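Local coordinates for protein putative fructose-aminoacid-6-phosphate deglycase (PDB 3EUA) that converts a range of fructosamine 6-phosphates into glucose 6-phosphate and a free amino acid, at residues D26-V31 and L77-S82; A102-M107 and Q117-V122; A131-T136 and Q167-Y172; M219-S224 and R314-S319; A279-T284 and L297-V302. All blocks are in the same frame, centred on the assembly; numbering follows the deposited sequence. Where two conformers were deposited one is given.

Contact 1 of 5, residues D26-V31 and L77-S82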
# COMPACT_ATOMS: atom_id res chain seq x y z
N ASP A 26 21.03 8.64 3.16
CA ASP A 26 20.31 8.99 1.94
C ASP A 26 19.00 8.23 1.78
O ASP A 26 18.30 8.43 0.78
CB ASP A 26 21.20 8.79 0.70
CG ASP A 26 21.60 7.34 0.42
OD1 ASP A 26 21.03 6.39 0.97
OD2 ASP A 26 22.52 7.15 -0.40
N HIS A 27 18.67 7.36 2.73
CA HIS A 27 17.47 6.51 2.61
C HIS A 27 16.93 6.19 3.99
O HIS A 27 17.69 5.80 4.86
CB HIS A 27 17.87 5.17 1.91
CG HIS A 27 16.78 4.49 1.12
ND1 HIS A 27 16.96 4.07 -0.18
CD2 HIS A 27 15.50 4.16 1.45
CE1 HIS A 27 15.85 3.50 -0.62
NE2 HIS A 27 14.95 3.54 0.35
N VAL A 28 15.61 6.35 4.18
CA VAL A 28 14.95 5.95 5.40
C VAL A 28 14.01 4.76 5.08
O VAL A 28 13.33 4.77 4.05
CB VAL A 28 14.12 7.08 6.04
CG1 VAL A 28 13.47 6.56 7.31
CG2 VAL A 28 15.01 8.25 6.41
N PHE A 29 14.04 3.70 5.89
CA PHE A 29 13.15 2.54 5.75
C PHE A 29 12.28 2.44 6.99
O PHE A 29 12.81 2.42 8.06
CB PHE A 29 13.93 1.23 5.56
CG PHE A 29 14.69 1.14 4.26
CD1 PHE A 29 14.09 0.65 3.11
CD2 PHE A 29 16.00 1.56 4.16
CE1 PHE A 29 14.77 0.60 1.89
CE2 PHE A 29 16.68 1.48 2.95
CZ PHE A 29 16.08 0.98 1.82
N PHE A 30 10.96 2.46 6.82
CA PHE A 30 9.98 2.29 7.89
C PHE A 30 9.58 0.81 7.90
O PHE A 30 8.89 0.35 7.01
CB PHE A 30 8.78 3.16 7.63
CG PHE A 30 9.10 4.61 7.66
CD1 PHE A 30 9.31 5.26 8.90
CD2 PHE A 30 9.18 5.35 6.48
CE1 PHE A 30 9.58 6.63 8.93
CE2 PHE A 30 9.47 6.68 6.50
CZ PHE A 30 9.66 7.33 7.74
N VAL A 31 10.02 0.07 8.90
CA VAL A 31 9.82 -1.38 8.93
C VAL A 31 9.17 -1.91 10.19
O VAL A 31 9.70 -1.78 11.31
CB VAL A 31 11.20 -2.09 8.74
CG1 VAL A 31 11.04 -3.58 8.59
CG2 VAL A 31 11.95 -1.54 7.52
N LEU A 77 18.95 4.55 7.15
CA LEU A 77 18.40 4.65 8.48
C LEU A 77 17.17 3.74 8.44
O LEU A 77 16.33 3.90 7.51
CB LEU A 77 17.92 6.05 8.76
CG LEU A 77 17.16 6.30 10.06
CD1 LEU A 77 18.01 5.88 11.24
CD2 LEU A 77 16.73 7.79 10.16
N VAL A 78 17.06 2.80 9.37
CA VAL A 78 15.90 1.91 9.42
C VAL A 78 15.20 2.15 10.76
O VAL A 78 15.81 2.06 11.80
CB VAL A 78 16.29 0.45 9.18
CG1 VAL A 78 15.07 -0.46 9.22
CG2 VAL A 78 16.99 0.30 7.81
N ILE A 79 13.93 2.52 10.71
CA ILE A 79 13.15 2.78 11.89
C ILE A 79 12.19 1.61 12.04
O ILE A 79 11.40 1.34 11.11
CB ILE A 79 12.34 4.08 11.77
CG1 ILE A 79 13.26 5.29 11.59
CG2 ILE A 79 11.46 4.28 13.03
CD1 ILE A 79 12.54 6.57 11.31
N LEU A 80 12.30 0.91 13.17
CA LEU A 80 11.45 -0.25 13.44
C LEU A 80 10.57 -0.04 14.67
O LEU A 80 10.87 0.78 15.55
CB LEU A 80 12.30 -1.53 13.60
CG LEU A 80 13.30 -1.79 12.46
CD1 LEU A 80 14.75 -1.42 12.88
CD2 LEU A 80 13.21 -3.22 12.03
N CYS A 81 9.47 -0.77 14.72
CA CYS A 81 8.57 -0.68 15.86
C CYS A 81 7.91 -2.03 16.13
O CYS A 81 7.50 -2.73 15.21
CB CYS A 81 7.51 0.37 15.60
SG CYS A 81 6.43 0.58 17.03
N SER A 82 7.82 -2.36 17.41
CA SER A 82 7.15 -3.56 17.91
C SER A 82 6.77 -3.27 19.34
O SER A 82 7.64 -2.99 20.16
CB SER A 82 8.07 -4.79 17.90
OG SER A 82 7.41 -5.90 18.51

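Contact 2 of 5, residues A102-M107 and Q117-V122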
# COMPACT_ATOMS: atom_id res chain seq x y z
N ALA A 102 23.38 -0.59 8.14
CA ALA A 102 22.40 0.47 8.35
C ALA A 102 22.35 0.92 9.81
O ALA A 102 22.69 0.16 10.73
CB ALA A 102 21.01 0.03 7.89
N LEU A 103 21.96 2.18 9.99
CA LEU A 103 21.74 2.76 11.30
C LEU A 103 20.32 2.32 11.66
O LEU A 103 19.39 2.52 10.88
CB LEU A 103 21.82 4.29 11.23
CG LEU A 103 21.51 5.10 12.49
CD1 LEU A 103 22.46 4.76 13.62
CD2 LEU A 103 21.57 6.59 12.12
N THR A 104 20.16 1.71 12.83
CA THR A 104 18.86 1.20 13.26
C THR A 104 18.38 1.79 14.56
O THR A 104 19.13 1.90 15.52
CB THR A 104 18.89 -0.35 13.43
OG1 THR A 104 19.94 -0.74 14.32
CG2 THR A 104 19.08 -1.04 12.10
N ILE A 105 17.10 2.16 14.57
CA ILE A 105 16.47 2.67 15.76
C ILE A 105 15.14 1.93 15.89
O ILE A 105 14.35 1.90 14.95
CB ILE A 105 16.27 4.18 15.72
CG1 ILE A 105 15.58 4.62 17.01
CG2 ILE A 105 15.46 4.57 14.45
CD1 ILE A 105 15.69 6.11 17.37
N ALA A 106 14.91 1.32 17.05
CA ALA A 106 13.71 0.59 17.31
C ALA A 106 12.89 1.26 18.39
O ALA A 106 13.45 1.73 19.39
CB ALA A 106 14.07 -0.85 17.76
N MSE A 107 11.58 1.34 18.15
CA MSE A 107 10.63 1.82 19.11
C MSE A 107 9.95 0.59 19.72
O MSE A 107 9.67 -0.38 19.01
CB MSE A 107 9.59 2.67 18.45
CG MSE A 107 10.14 3.85 17.74
SE MSE A 107 8.67 4.80 16.90
CE MSE A 107 7.80 5.12 18.35
N GLN A 117 17.37 -5.52 21.82
CA GLN A 117 18.70 -6.08 21.82
C GLN A 117 19.35 -6.00 20.45
O GLN A 117 20.55 -5.77 20.38
CB GLN A 117 18.64 -7.52 22.31
CG GLN A 117 18.17 -7.64 23.76
CD GLN A 117 17.87 -9.09 24.13
OE1 GLN A 117 18.41 -10.01 23.52
NE2 GLN A 117 16.99 -9.31 25.13
N GLU A 118 18.58 -6.16 19.38
CA GLU A 118 19.12 -6.12 18.02
C GLU A 118 19.38 -4.72 17.48
O GLU A 118 20.34 -4.52 16.74
CB GLU A 118 18.19 -6.83 17.03
CG GLU A 118 17.97 -8.29 17.28
CD GLU A 118 19.25 -9.11 17.17
OE1 GLU A 118 20.23 -8.67 16.52
OE2 GLU A 118 19.25 -10.21 17.75
N ALA A 119 18.52 -3.77 17.83
CA ALA A 119 18.62 -2.40 17.32
C ALA A 119 19.76 -1.65 17.98
O ALA A 119 20.04 -1.84 19.15
CB ALA A 119 17.30 -1.64 17.52
N GLN A 120 20.39 -0.75 17.21
CA GLN A 120 21.50 0.03 17.72
C GLN A 120 21.02 1.09 18.71
O GLN A 120 21.67 1.33 19.73
CB GLN A 120 22.30 0.65 16.54
CG GLN A 120 23.54 1.44 16.96
CD GLN A 120 24.37 1.98 15.81
OE1 GLN A 120 24.20 1.60 14.65
NE2 GLN A 120 25.32 2.85 16.14
N TYR A 121 19.89 1.72 18.40
CA TYR A 121 19.27 2.72 19.26
C TYR A 121 17.86 2.25 19.60
O TYR A 121 17.20 1.64 18.76
CB TYR A 121 19.21 4.09 18.57
CG TYR A 121 20.56 4.76 18.40
CD1 TYR A 121 21.34 4.52 17.27
CD2 TYR A 121 21.05 5.63 19.38
CE1 TYR A 121 22.55 5.13 17.11
CE2 TYR A 121 22.29 6.23 19.23
CZ TYR A 121 23.02 5.98 18.08
OH TYR A 121 24.24 6.55 17.90
N VAL A 122 17.41 2.52 20.82
CA VAL A 122 16.10 2.13 21.29
C VAL A 122 15.40 3.32 21.90
O VAL A 122 15.97 4.02 22.71
CB VAL A 122 16.18 1.03 22.37
CG1 VAL A 122 14.77 0.70 22.89
CG2 VAL A 122 16.86 -0.22 21.81
O HOH W 1 22.41 0.17 13.25

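Contact 3 of 5, residues A131-T136 and Q167-Y172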
# COMPACT_ATOMS: atom_id res chain seq x y z
N ALA A 131 -1.05 7.64 29.20
CA ALA A 131 -0.08 8.11 28.21
C ALA A 131 -0.53 9.40 27.53
O ALA A 131 -1.69 9.48 27.07
CB ALA A 131 0.18 7.00 27.16
N LEU A 132 0.37 10.39 27.45
CA LEU A 132 0.06 11.66 26.78
C LEU A 132 0.49 11.51 25.31
O LEU A 132 1.46 10.82 25.01
CB LEU A 132 0.73 12.83 27.48
CG LEU A 132 0.40 12.91 28.97
CD1 LEU A 132 1.12 14.12 29.56
CD2 LEU A 132 -1.10 12.97 29.24
N ALA A 133 -0.23 12.18 24.41
CA ALA A 133 0.05 12.06 22.96
C ALA A 133 1.52 12.10 22.57
O ALA A 133 1.99 11.21 21.82
CB ALA A 133 -0.74 13.14 22.14
N ILE A 134 2.24 13.10 23.07
CA ILE A 134 3.64 13.28 22.72
C ILE A 134 4.53 12.07 23.07
O ILE A 134 5.54 11.81 22.45
CB ILE A 134 4.14 14.52 23.40
CG1 ILE A 134 5.60 14.80 22.99
CG2 ILE A 134 3.96 14.42 24.97
CD1 ILE A 134 5.98 16.30 23.28
N ASN A 135 4.12 11.31 24.09
CA ASN A 135 4.88 10.14 24.55
C ASN A 135 4.41 8.79 24.02
O ASN A 135 4.95 7.72 24.38
CB ASN A 135 4.79 10.09 26.10
CG ASN A 135 5.34 11.37 26.75
OD1 ASN A 135 6.34 11.91 26.30
ND2 ASN A 135 4.65 11.87 27.76
N THR A 136 3.35 8.81 23.22
CA THR A 136 2.79 7.59 22.66
C THR A 136 3.65 7.14 21.48
O THR A 136 4.55 7.84 21.04
CB THR A 136 1.33 7.78 22.16
OG1 THR A 136 1.33 8.73 21.11
CG2 THR A 136 0.32 8.20 23.30
N GLN A 167 0.59 19.97 22.66
CA GLN A 167 -0.78 20.51 22.67
C GLN A 167 -1.83 19.49 22.18
O GLN A 167 -3.03 19.68 22.40
CB GLN A 167 -0.85 21.71 21.74
CG GLN A 167 -0.01 22.87 22.18
CD GLN A 167 -0.58 23.60 23.40
OE1 GLN A 167 -1.77 23.54 23.68
NE2 GLN A 167 0.28 24.33 24.08
N LEU A 168 -1.39 18.39 21.57
CA LEU A 168 -2.34 17.44 20.99
C LEU A 168 -3.15 16.64 22.03
O LEU A 168 -4.25 16.18 21.73
CB LEU A 168 -1.62 16.47 20.04
CG LEU A 168 -2.49 15.90 18.93
CD1 LEU A 168 -2.91 17.07 17.99
CD2 LEU A 168 -1.75 14.83 18.18
N GLN A 169 -2.62 16.45 23.24
CA GLN A 169 -3.40 15.71 24.22
C GLN A 169 -4.70 16.45 24.52
O GLN A 169 -5.73 15.82 24.65
CB GLN A 169 -2.65 15.42 25.51
CG GLN A 169 -3.39 14.47 26.48
CD GLN A 169 -3.62 13.11 25.89
OE1 GLN A 169 -2.80 12.60 25.11
NE2 GLN A 169 -4.74 12.46 26.30
N ALA A 170 -4.67 17.78 24.60
CA ALA A 170 -5.88 18.55 24.86
C ALA A 170 -6.86 18.37 23.70
O ALA A 170 -8.08 18.32 23.90
CB ALA A 170 -5.55 20.02 25.08
N VAL A 171 -6.32 18.24 22.48
CA VAL A 171 -7.14 18.02 21.28
C VAL A 171 -7.86 16.67 21.40
O VAL A 171 -9.06 16.57 21.12
CB VAL A 171 -6.30 18.05 19.95
CG1 VAL A 171 -7.22 17.96 18.73
CG2 VAL A 171 -5.42 19.34 19.84
N TYR A 172 -7.11 15.64 21.82
CA TYR A 172 -7.67 14.30 22.06
C TYR A 172 -8.82 14.37 23.04
O TYR A 172 -9.87 13.83 22.78
CB TYR A 172 -6.59 13.43 22.68
CG TYR A 172 -5.54 12.83 21.78
CD1 TYR A 172 -5.31 13.27 20.48
CD2 TYR A 172 -4.72 11.85 22.28
CE1 TYR A 172 -4.30 12.68 19.69
CE2 TYR A 172 -3.74 11.26 21.52
CZ TYR A 172 -3.52 11.67 20.24
OH TYR A 172 -2.49 11.04 19.58

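Contact 4 of 5, residues M219-S224 and R314-S319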
# COMPACT_ATOMS: atom_id res chain seq x y z
N MSE A 219 -9.43 -7.88 16.01
CA MSE A 219 -10.05 -7.75 17.34
C MSE A 219 -11.56 -7.85 17.45
O MSE A 219 -12.09 -7.79 18.55
CB MSE A 219 -9.58 -6.43 17.93
CG MSE A 219 -8.05 -6.28 17.95
SE MSE A 219 -7.40 -4.63 18.83
CE MSE A 219 -5.55 -4.53 18.13
N GLN A 220 -12.24 -8.01 16.33
CA GLN A 220 -13.69 -8.14 16.31
C GLN A 220 -14.20 -9.19 15.36
O GLN A 220 -15.38 -9.56 15.42
CB GLN A 220 -14.31 -6.77 15.91
CG GLN A 220 -14.16 -5.69 16.95
CD GLN A 220 -14.96 -5.97 18.20
OE1 GLN A 220 -16.17 -5.83 18.22
NE2 GLN A 220 -14.27 -6.35 19.26
N TRP A 221 -13.32 -9.74 14.51
CA TRP A 221 -13.69 -10.71 13.48
C TRP A 221 -14.80 -10.15 12.57
O TRP A 221 -15.77 -10.82 12.28
CB TRP A 221 -14.10 -12.07 14.04
CG TRP A 221 -13.11 -12.67 14.96
CD1 TRP A 221 -11.77 -12.40 15.04
CD2 TRP A 221 -13.34 -13.76 15.82
NE1 TRP A 221 -11.17 -13.22 15.98
CE2 TRP A 221 -12.12 -14.07 16.47
CE3 TRP A 221 -14.49 -14.51 16.16
CZ2 TRP A 221 -12.01 -15.09 17.43
CZ3 TRP A 221 -14.37 -15.52 17.10
CH2 TRP A 221 -13.14 -15.79 17.72
N ILE A 222 -14.64 -8.88 12.19
CA ILE A 222 -15.53 -8.19 11.27
C ILE A 222 -14.73 -7.99 10.00
O ILE A 222 -13.60 -7.51 10.06
CB ILE A 222 -15.98 -6.85 11.84
CG1 ILE A 222 -16.85 -7.09 13.07
CG2 ILE A 222 -16.76 -6.08 10.83
CD1 ILE A 222 -17.27 -5.86 13.78
N HIS A 223 -15.31 -8.35 8.85
CA HIS A 223 -14.62 -8.17 7.58
C HIS A 223 -14.38 -6.70 7.33
O HIS A 223 -15.26 -5.87 7.62
CB HIS A 223 -15.43 -8.75 6.43
CG HIS A 223 -15.71 -10.21 6.57
ND1 HIS A 223 -14.72 -11.17 6.49
CD2 HIS A 223 -16.87 -10.88 6.74
CE1 HIS A 223 -15.26 -12.37 6.65
NE2 HIS A 223 -16.57 -12.22 6.78
N SER A 224 -13.23 -6.34 6.78
CA SER A 224 -13.00 -4.93 6.43
C SER A 224 -12.02 -4.83 5.25
O SER A 224 -11.57 -5.85 4.70
CB SER A 224 -12.54 -4.11 7.65
OG SER A 224 -12.64 -2.70 7.45
N ARG A 314 -20.91 -5.78 21.15
CA ARG A 314 -20.82 -7.12 20.55
C ARG A 314 -20.34 -8.21 21.51
O ARG A 314 -20.18 -9.36 21.09
CB ARG A 314 -19.87 -7.08 19.34
CG ARG A 314 -20.33 -6.11 18.26
CD ARG A 314 -19.44 -6.09 17.03
NE ARG A 314 -19.45 -7.31 16.24
CZ ARG A 314 -18.56 -8.29 16.28
NH1 ARG A 314 -17.53 -8.29 17.10
NH2 ARG A 314 -18.71 -9.32 15.47
N ASN A 315 -20.08 -7.81 22.75
CA ASN A 315 -19.60 -8.68 23.81
C ASN A 315 -18.44 -9.52 23.29
O ASN A 315 -18.37 -10.73 23.49
CB ASN A 315 -20.78 -9.51 24.38
CG ASN A 315 -20.56 -9.91 25.82
OD1 ASN A 315 -19.43 -10.13 26.27
ND2 ASN A 315 -21.66 -10.00 26.57
N HIS A 316 -17.55 -8.83 22.58
CA HIS A 316 -16.37 -9.39 21.97
C HIS A 316 -15.20 -8.52 22.42
O HIS A 316 -14.92 -7.50 21.81
CB HIS A 316 -16.49 -9.32 20.45
CG HIS A 316 -15.40 -10.04 19.74
ND1 HIS A 316 -15.65 -11.08 18.86
CD2 HIS A 316 -14.06 -9.91 19.81
CE1 HIS A 316 -14.50 -11.51 18.39
NE2 HIS A 316 -13.52 -10.83 18.95
N PRO A 317 -14.51 -8.93 23.51
CA PRO A 317 -13.40 -8.09 23.95
C PRO A 317 -12.31 -7.89 22.91
O PRO A 317 -12.00 -8.82 22.15
CB PRO A 317 -12.80 -8.85 25.15
CG PRO A 317 -13.88 -9.77 25.63
CD PRO A 317 -14.69 -10.11 24.39
N LEU A 318 -11.76 -6.69 22.86
CA LEU A 318 -10.68 -6.40 21.90
C LEU A 318 -9.44 -7.26 22.09
O LEU A 318 -8.67 -7.43 21.14
CB LEU A 318 -10.25 -4.93 21.92
CG LEU A 318 -11.21 -3.84 21.40
CD1 LEU A 318 -10.69 -2.46 21.73
CD2 LEU A 318 -11.50 -3.92 19.90
N SER A 319 -9.27 -7.81 23.29
CA SER A 319 -8.15 -8.71 23.59
C SER A 319 -8.37 -10.14 23.12
O SER A 319 -7.43 -10.94 23.11
CB SER A 319 -7.91 -8.70 25.11
OG SER A 319 -9.15 -8.99 25.77

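Contact 5 of 5, residues A279-T284 and L297-V302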
# COMPACT_ATOMS: atom_id res chain seq x y z
N ALA A 279 -11.58 18.32 10.75
CA ALA A 279 -11.91 19.74 10.74
C ALA A 279 -12.91 20.10 11.84
O ALA A 279 -12.99 21.27 12.23
CB ALA A 279 -12.40 20.15 9.37
N SER A 280 -13.65 19.11 12.36
CA SER A 280 -14.62 19.34 13.44
C SER A 280 -13.95 19.38 14.82
O SER A 280 -14.62 19.69 15.78
CB SER A 280 -15.73 18.29 13.39
OG SER A 280 -15.25 17.00 13.71
N TYR A 281 -12.66 19.06 14.90
CA TYR A 281 -11.92 19.09 16.15
C TYR A 281 -11.21 20.43 16.30
O TYR A 281 -11.16 21.22 15.35
CB TYR A 281 -10.94 17.89 16.25
CG TYR A 281 -11.59 16.56 15.94
CD1 TYR A 281 -12.88 16.25 16.40
CD2 TYR A 281 -10.91 15.58 15.24
CE1 TYR A 281 -13.48 15.03 16.12
CE2 TYR A 281 -11.50 14.32 14.96
CZ TYR A 281 -12.78 14.07 15.40
OH TYR A 281 -13.36 12.86 15.12
N ASP A 282 -10.66 20.68 17.48
CA ASP A 282 -10.00 21.95 17.79
C ASP A 282 -8.48 21.91 17.62
O ASP A 282 -7.78 21.46 18.51
CB ASP A 282 -10.37 22.33 19.22
CG ASP A 282 -9.79 23.66 19.66
OD1 ASP A 282 -9.06 24.29 18.86
OD2 ASP A 282 -10.05 24.06 20.82
N PHE A 283 -8.00 22.41 16.49
CA PHE A 283 -6.57 22.49 16.19
C PHE A 283 -6.08 23.93 16.28
O PHE A 283 -5.04 24.25 15.72
CB PHE A 283 -6.29 21.93 14.79
CG PHE A 283 -6.39 20.40 14.71
CD1 PHE A 283 -7.62 19.78 14.53
CD2 PHE A 283 -5.26 19.63 14.77
CE1 PHE A 283 -7.70 18.39 14.46
CE2 PHE A 283 -5.33 18.26 14.70
CZ PHE A 283 -6.55 17.64 14.55
N THR A 284 -6.79 24.78 17.01
CA THR A 284 -6.44 26.19 17.12
C THR A 284 -5.08 26.46 17.80
O THR A 284 -4.48 27.51 17.54
CB THR A 284 -7.60 26.99 17.86
OG1 THR A 284 -7.75 26.56 19.21
CG2 THR A 284 -8.96 26.80 17.14
N LEU A 297 -3.32 11.39 14.11
CA LEU A 297 -3.19 10.94 15.51
C LEU A 297 -4.50 11.14 16.25
O LEU A 297 -4.95 10.26 17.00
CB LEU A 297 -2.09 11.65 16.26
CG LEU A 297 -0.67 11.24 15.91
CD1 LEU A 297 -0.37 11.26 14.40
CD2 LEU A 297 0.29 12.15 16.65
N VAL A 298 -5.13 12.26 16.02
CA VAL A 298 -6.42 12.55 16.66
C VAL A 298 -7.51 11.62 16.14
O VAL A 298 -8.30 11.10 16.90
CB VAL A 298 -6.86 13.99 16.38
CG1 VAL A 298 -8.11 14.26 17.19
CG2 VAL A 298 -5.75 14.97 16.79
N LEU A 299 -7.55 11.43 14.82
CA LEU A 299 -8.54 10.55 14.19
C LEU A 299 -8.38 9.13 14.75
O LEU A 299 -9.36 8.46 15.12
CB LEU A 299 -8.41 10.61 12.65
CG LEU A 299 -8.92 11.89 11.92
CD1 LEU A 299 -8.38 12.01 10.47
CD2 LEU A 299 -10.47 11.88 11.95
N ASN A 300 -7.13 8.70 14.87
CA ASN A 300 -6.84 7.40 15.44
C ASN A 300 -7.32 7.24 16.88
O ASN A 300 -7.82 6.16 17.26
CB ASN A 300 -5.35 7.14 15.41
CG ASN A 300 -5.02 5.76 15.86
OD1 ASN A 300 -5.46 4.81 15.24
ND2 ASN A 300 -4.19 5.63 16.91
N ARG A 301 -7.12 8.28 17.69
CA ARG A 301 -7.53 8.24 19.09
C ARG A 301 -9.05 8.16 19.21
O ARG A 301 -9.59 7.42 20.01
CB ARG A 301 -7.02 9.46 19.84
CG ARG A 301 -7.39 9.50 21.35
CD ARG A 301 -6.78 8.30 22.13
NE ARG A 301 -7.32 8.14 23.47
CZ ARG A 301 -8.42 7.44 23.78
NH1 ARG A 301 -9.14 6.83 22.86
NH2 ARG A 301 -8.80 7.36 25.04
N VAL A 302 -9.75 8.95 18.41
CA VAL A 302 -11.23 8.93 18.43
C VAL A 302 -11.75 7.56 18.03
O VAL A 302 -12.66 7.01 18.68
CB VAL A 302 -11.80 9.99 17.50
CG1 VAL A 302 -13.30 9.81 17.31
CG2 VAL A 302 -11.45 11.40 18.06

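Contact 1 of 5, residues D26-V31 and L77-S82
Phe29 N donates to Leu77 O (2.8 Å), and Phe29 O in turn accepts from Ile79 N (2.9 Å), so both backbone groups of Phe29 face strand 77-82. Leu77 N to His27 O and Val31 N to Ile79 O complete a parallel ladder, the last bond being almost straight at 179°. The side chains of Val28, Phe30, Leu77 and Ile79 share one face of the sheet. There Ile79 CD1 reaches Phe30 CE1 (3.8 Å) and also touches Val28 CG1 (4.1 Å). On the other face Val78 forks between two partners: CG1, anti to the backbone N (chi1 -180°), meets Val31 CG2 at 3.7 Å, while CG2 meets Phe29 CB at 3.9 Å. An alanine in place of Val78 would lose both methyl contacts and would probably open a gap between Phe29 and Val31. Beside Val31, Leu80 points the same way and brings CD2 to 4.0 Å from Val31 CB. Further out, helix 88-99 covers the face of Val31, Val78 and Leu80, and helix 137-153 covers that of Phe30, Leu77 and Ile79. On its far side strand 27-31 pairs with strand 55-60, where Asp57 also bonds His27 NE2. The two strands are neighbours in the five-stranded parallel sheet of the first SIS domain, an alpha-beta-alpha layering. The ladder satisfies peptide groups of alternate residues, so the segments can lie buried with apolar side chains on both faces.

Contact 2 of 5, residues A102-M107 and Q117-V122
Thr104 OG1 accepts the backbone N-H of Gln120 at 2.9 Å and donates its own proton to a water, so the hydroxyl both accepts and donates. The torsion that puts it there (chi1 54°) sets OG1 between the backbone N and the carbonyl carbon. The same water donates to Gln120 OE1, 2.7 Å away; the extended Gln120 side chain is thus tied back to Thr104 as well. Two backbone bonds follow, from Tyr121 N to Thr104 O (3.0 Å) and from Ala106 N to Tyr121 O (2.9 Å). They are the parallel pairing of a beta-alpha-beta unit, in which strand 103-108 passes through the short helix 114-118 to strand 121-124, one of the two outermost strands of this sheet within the chain. Ala119, the first residue beyond that helix, presses its CB against Ala106 CB at 3.3 Å, tighter than ordinary carbon contact. The packing across the sheet from this pair is carried by Tyr121. Leu103 CD1 lies at the edge of the Tyr121 ring, near its plane and 3.5 Å from CE1, and Thr104 O also lies at that edge. Behind the ring's base, Ile105 CG1 comes to 4.0 Å from Tyr121 CB, the two side chains crossing at about a right angle. Farther out, the Tyr121 hydroxyl bonds Asp19, and its ring packs edge-to-face with Phe16.

Contact 3 of 5, residues A131-T136 and Q167-Y172
Gln169 and Tyr172, one helical turn apart, both direct their side chains at Ala133, the amide of one toward its backbone N and the ring of the other toward its methyl. The Gln169 chain leaves the helix with CG anti to the backbone N (chi1 -172°); chi2 then folds CD back on the chain, and from there OE1 lies 2.7 Å from Ala133 N. That hydrogen bond is far from straight, with 137° at the hydrogen, and the donor sits 19° out of the plane of the amide carbonyl. Leu132 crosses Gln169 at about a right angle, its CD2 resting 3.9 Å from Gln169 CG. Ala133 CB fits into the angle between the other two helix residues: it lies 3.6 Å from Tyr172 CE2, approaching the ring obliquely, and 4.0 Å from Leu168 CB. A leucine in place of Gln169 would probably leave the N-H of Ala133 without this acceptor and deprive Glu173, which bonds Gln169 NE2, of its amide partner. The carbonyl of Ala133 is held as well. Its oxygen accepts from Thr136 OG1 at 2.7 Å, in the carbonyl plane on a lone pair, and from Thr136 N at 3.1 Å. Leu168 and Tyr172 also pack on helix 288-313, so the loop and both helices meet at these side chains. Together these features describe a 3-10 turn, residues 133-135, running into the N-cap of helix 137-153 at Thr136 and docked by its first residue on the flank of a long helix.

Contact 4 of 5, residues M219-S224 and R314-S319
The weakly bonded last turn of helix 205-220 meets the chain just where it leaves helix 288-313, and Gln220 is the residue that Arg314 and His316 enclose. Its CG lies anti to the carbonyl carbon (chi1 -69°), the chain then folds at chi2, and both ends of the amide are used. NE2 donates to His316 O at 2.9 Å, with the acceptor close to the amide plane, and also to Met219 O at 2.7 Å. OE1 receives Arg314 NH1 at 3.0 Å, the donor standing well above the carbonyl plane, 69° out of it; the same NH1 makes a weak bond to Gln220 O. Ile222 CD1 lies over one face of the guanidinium, 3.6 Å from Arg314 NE. The His316 ring is packed on a face and at an edge. Gln220 CA sits over its face in a CH-pi contact, 3.9 Å from the ring centroid, while its edge points CE1 at the face of Trp221, 3.6 Å from CD2, with the planes at 84°. Leu318 CD2 closes the group against CB of the selenomethionine Met219 at 3.7 Å. Trp221 NE1 is hydrogen-bonded to Glu238 of the second subunit, and its ring makes a cation-pi pair with Arg322. An edge-to-face pair and a buried glutamine thus tie one helix C-terminus to another, the second finished by a Schellman motif at Asn315.

Contact 5 of 5, residues A279-T284 and L297-V302
Tyr281 meets Val302 tip to tip, and its polar hydroxyl rests on methyl groups, with OH 3.8 Å from Val302 CG1, while its hydrogen bond goes elsewhere, to Glu179 on helix 158-190. Nearer the backbone, the ring slides past Val298 in the opposite direction, bringing CD2 to 3.7 Å from Val298 CG1. Leu299 comes to the ring's edge, near its plane, with CD2 at 4.0 Å from Tyr281 CE2. Val298 serves two aromatic rings. Its CG1 is anti to the backbone N (chi1 -174°) and faces Tyr281, whereas CG2 meets Phe283 CZ at 3.6 Å, again tip to tip. Between the two aromatics the loop is shaped by Asp282, whose OD1 accepts from Thr284 N (3.0 Å) in an Asx turn and from Thr284 OG1 (2.6 Å), the latter on its syn lone pair. Leu276 of strand 273-277 touches Tyr281, Leu299 and Val302, joining the sheet of the second SIS domain to this face of helix 288-313. Since the segments meet through hydrocarbon and aromatic carbon, the loop is held to the helix by close packing, and the bond to Glu179 gives the hydroxyl a polar partner and probably helps hold the ring.

In the fold
Contacts 1 and 2 are neighbours in the five-stranded parallel sheet of the first SIS domain, their centres about 9 Å apart. Strand 76-82 links them: Leu80 O and Met107 N, 2.8 Å apart, probably share a hydrogen bond, and Ile79 CG1 packs on Ile105 CG2 at 3.7 Å. Contacts 3 and 5 touch where helix 158-190 packs on helix 288-313, about 11 Å apart between centres; there Tyr172 OH lies 3.4 Å from Leu297 CB. Helix 288-313 leads on to contact 4, which closes a loop containing contact 5 about 24 Å away between centres. Contact 4 also reaches the second subunit. Contacts 1 and 5 lie on opposite sides of the chain's centre, about 27 Å apart between centres.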